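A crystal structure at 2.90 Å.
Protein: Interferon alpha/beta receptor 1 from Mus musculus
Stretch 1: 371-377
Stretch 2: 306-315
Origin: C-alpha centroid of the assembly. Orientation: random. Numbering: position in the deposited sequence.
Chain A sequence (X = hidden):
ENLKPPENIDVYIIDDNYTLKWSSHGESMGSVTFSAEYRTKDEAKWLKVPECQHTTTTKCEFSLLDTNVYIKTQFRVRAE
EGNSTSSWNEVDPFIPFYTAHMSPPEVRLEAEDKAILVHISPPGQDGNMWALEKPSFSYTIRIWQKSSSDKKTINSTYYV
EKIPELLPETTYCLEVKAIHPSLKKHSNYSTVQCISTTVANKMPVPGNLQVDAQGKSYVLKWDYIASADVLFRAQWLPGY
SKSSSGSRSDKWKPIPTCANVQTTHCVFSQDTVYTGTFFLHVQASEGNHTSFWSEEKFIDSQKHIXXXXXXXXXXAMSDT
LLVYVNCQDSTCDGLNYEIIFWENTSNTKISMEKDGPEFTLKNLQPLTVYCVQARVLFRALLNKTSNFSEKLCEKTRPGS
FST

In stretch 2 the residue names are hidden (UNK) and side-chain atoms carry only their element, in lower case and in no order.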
# COMPACT_ATOMS: atom_id res chain seq x y z
N CYS A 371 -3.34 -6.41 -37.10
CA CYS A 371 -3.00 -5.11 -36.54
C CYS A 371 -2.42 -5.23 -35.14
O CYS A 371 -3.09 -5.72 -34.24
CB CYS A 371 -4.20 -4.18 -36.56
SG CYS A 371 -4.04 -2.80 -37.73
N VAL A 372 -1.16 -4.79 -34.97
CA VAL A 372 -0.43 -4.85 -33.69
C VAL A 372 -0.29 -3.46 -33.04
O VAL A 372 -0.20 -2.45 -33.74
CB VAL A 372 0.95 -5.57 -33.81
CG1 VAL A 372 1.32 -6.24 -32.49
CG2 VAL A 372 0.96 -6.59 -34.95
N GLN A 373 -0.28 -3.44 -31.69
CA GLN A 373 -0.12 -2.26 -30.84
C GLN A 373 0.69 -2.64 -29.62
O GLN A 373 0.50 -3.73 -29.08
CB GLN A 373 -1.48 -1.72 -30.42
CG GLN A 373 -1.79 -0.35 -30.97
CD GLN A 373 -2.89 0.34 -30.20
OE1 GLN A 373 -2.85 0.44 -28.97
NE2 GLN A 373 -3.86 0.88 -30.92
N ALA A 374 1.61 -1.77 -29.17
CA ALA A 374 2.45 -2.06 -28.01
C ALA A 374 2.61 -0.92 -27.01
O ALA A 374 2.50 0.25 -27.37
CB ALA A 374 3.82 -2.56 -28.45
N ARG A 375 2.88 -1.28 -25.75
CA ARG A 375 3.11 -0.35 -24.65
C ARG A 375 4.22 -0.85 -23.74
O ARG A 375 4.49 -2.06 -23.69
CB ARG A 375 1.82 -0.04 -23.87
CG ARG A 375 0.97 1.10 -24.47
CD ARG A 375 1.58 2.49 -24.34
NE ARG A 375 1.66 2.94 -22.94
CZ ARG A 375 2.16 4.11 -22.55
NH1 ARG A 375 2.62 4.97 -23.44
NH2 ARG A 375 2.18 4.42 -21.26
N VAL A 376 4.90 0.08 -23.06
CA VAL A 376 6.01 -0.21 -22.16
C VAL A 376 5.63 -0.04 -20.68
O VAL A 376 4.80 0.81 -20.35
CB VAL A 376 7.29 0.55 -22.60
CG1 VAL A 376 7.23 2.04 -22.27
CG2 VAL A 376 8.55 -0.10 -22.04
N LEU A 377 6.20 -0.89 -19.80
CA LEU A 377 5.91 -0.88 -18.36
C LEU A 377 7.19 -0.83 -17.51
O LEU A 377 8.04 -1.71 -17.61
CB LEU A 377 5.04 -2.09 -17.96
CG LEU A 377 3.68 -2.24 -18.66
CD1 LEU A 377 3.17 -3.66 -18.55
CD2 LEU A 377 2.65 -1.25 -18.12
N UNK A 306 3.30 10.35 -18.67
CA UNK A 306 4.57 9.67 -18.89
C UNK A 306 4.39 8.14 -18.88
O UNK A 306 3.64 7.63 -18.03
c UNK A 306 5.59 10.06 -17.78
c UNK A 306 7.23 11.73 -18.75
c UNK A 306 6.12 11.50 -17.72
c UNK A 306 6.63 11.83 -16.33
N UNK A 307 5.06 7.37 -19.77
CA UNK A 307 6.01 7.78 -20.81
C UNK A 307 5.37 7.91 -22.22
O UNK A 307 4.20 7.54 -22.37
c UNK A 307 6.32 5.43 -20.21
c UNK A 307 4.96 5.90 -19.73
c UNK A 307 7.07 6.67 -20.74
N UNK A 308 6.09 8.40 -23.27
CA UNK A 308 5.48 8.45 -24.61
C UNK A 308 5.36 7.05 -25.24
O UNK A 308 5.98 6.11 -24.73
c UNK A 308 7.48 8.89 -23.32
c UNK A 308 7.44 9.87 -24.43
c UNK A 308 6.43 9.36 -25.41
N UNK A 309 4.58 6.86 -26.34
CA UNK A 309 4.45 5.52 -26.94
C UNK A 309 5.76 4.92 -27.50
O UNK A 309 6.59 5.68 -28.02
c UNK A 309 3.48 7.15 -28.38
c UNK A 309 3.74 7.84 -27.08
c UNK A 309 3.40 5.71 -28.04
N UNK A 310 5.94 3.57 -27.45
CA UNK A 310 7.17 2.97 -28.01
C UNK A 310 7.11 2.83 -29.53
O UNK A 310 6.04 3.04 -30.12
c UNK A 310 6.05 1.51 -26.41
c UNK A 310 5.07 2.53 -26.89
c UNK A 310 7.25 1.60 -27.31
N UNK A 311 8.24 2.47 -30.18
CA UNK A 311 8.28 2.29 -31.63
C UNK A 311 8.24 0.81 -32.00
O UNK A 311 9.22 0.08 -31.84
c UNK A 311 9.53 4.50 -31.86
c UNK A 311 9.16 3.07 -33.88
c UNK A 311 9.41 3.07 -32.37
N UNK A 312 7.07 0.37 -32.49
CA UNK A 312 6.78 -1.00 -32.90
C UNK A 312 7.32 -1.33 -34.31
O UNK A 312 7.19 -0.51 -35.23
c UNK A 312 3.67 -3.26 -31.98
c UNK A 312 5.01 -2.85 -32.62
c UNK A 312 5.26 -1.34 -32.68
c UNK A 312 4.32 -0.61 -33.66
N UNK A 313 7.95 -2.50 -34.44
CA UNK A 313 8.53 -3.01 -35.70
C UNK A 313 7.94 -4.41 -35.97
O UNK A 313 7.98 -5.27 -35.09
c UNK A 313 10.07 -3.04 -35.63
c UNK A 313 10.70 -3.05 -36.99
o UNK A 313 10.56 -1.93 -34.88
N UNK A 314 7.38 -4.62 -37.17
CA UNK A 314 6.79 -5.91 -37.52
C UNK A 314 7.49 -6.59 -38.69
O UNK A 314 7.71 -5.97 -39.72
c UNK A 314 5.24 -5.93 -37.64
c UNK A 314 4.58 -5.67 -36.29
c UNK A 314 4.74 -4.95 -38.69
N UNK A 315 7.85 -7.85 -38.50
CA UNK A 315 8.53 -8.64 -39.51
C UNK A 315 7.73 -9.91 -39.74
O UNK A 315 7.80 -10.86 -38.95
c UNK A 315 10.01 -8.86 -39.12
o UNK A 315 10.55 -7.66 -38.58
c UNK A 315 10.85 -9.32 -40.29

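Position 306 carries four side-chain carbons, forked at the second, and its CA-to-CB bond points away from the strand 371-376. A four-carbon chain that branches one atom beyond CB is leucine, so this is Leu306, which makes no contact across.

At position 307 three carbons close a ring onto the backbone nitrogen, and the peptide bond before it is cis. One ring carbon lies 4.1 Å from CG1 of Val376, and the carbon bonded to the backbone nitrogen lies 3.5 Å from NH2 of Arg375. The closed ring identifies Pro307; these atoms are its CG and CD. Its carbonyl O accepts a hydrogen bond from NH1 of Arg375 at 3.2 Å, with a nearly straight N-H...O angle of 168°.

Position 308 again has three carbons in a ring on the backbone nitrogen, here directed away from stretch 1 at CB. It is Pro308. The same ring closure at position 309 identifies Pro309; its CA-to-CB bond points sideways, and its CB and backbone N lie 4.7 and 4.0 Å from NH1 of Arg375, the N at the edge of the guanidinium. A proline nitrogen within the chain has no hydrogen to donate.

A fourth ring of three carbons occupies position 310, but here the CA-to-CB bond points toward the strand and the residue is buried. The ring carbon attached to the backbone nitrogen sits 3.5 Å from O of Ala374, while the middle carbon of the three approaches CA of Arg375 at 3.9 Å and N of Val376 at 3.8 Å. This is Pro310, packed through its CD and CG against the strand backbone.

Position 311 has one carbon carrying two others, its CA-to-CB bond directed away: Val311, with no contact here. At position 312 four carbons fork at the first, and one arm is two carbons long. The end of that arm lies 3.6 Å from CB of Ala374 and 3.8 Å from CG1 of Val372. The pattern is that of isoleucine, Ile312, with CD1 reaching the strand in an extended t,t rotamer.

One carbon bearing an oxygen and a carbon marks position 313 as Thr313, out of reach of stretch 1. At position 314 the CA-to-CB bond again points toward the strand, with one carbon carrying two more, one of them 4.0 Å from CG2 of Val372; it is Val314, touching through CG1. Position 315 repeats the carbon-plus-oxygen fork and is Thr315, also out of reach.

The contact buries 459 Å², both sides summed, and is largely apolar. Val372, Ala374 and Val376 point toward stretch 2 from alternate positions of their strand, meeting Val314, Ile312 and the rings of Pro310 and Pro307 in reverse order; the strands 371-376 and 311-315 themselves run at 141°, nearer antiparallel. Arg375 starts away from this surface, yet its side chain folds back through three m torsions to bring the guanidinium to the proline-rich segment, where the contact's single hydrogen bond forms.

Stretch 2, residues 306-315: LPPPPVITVT
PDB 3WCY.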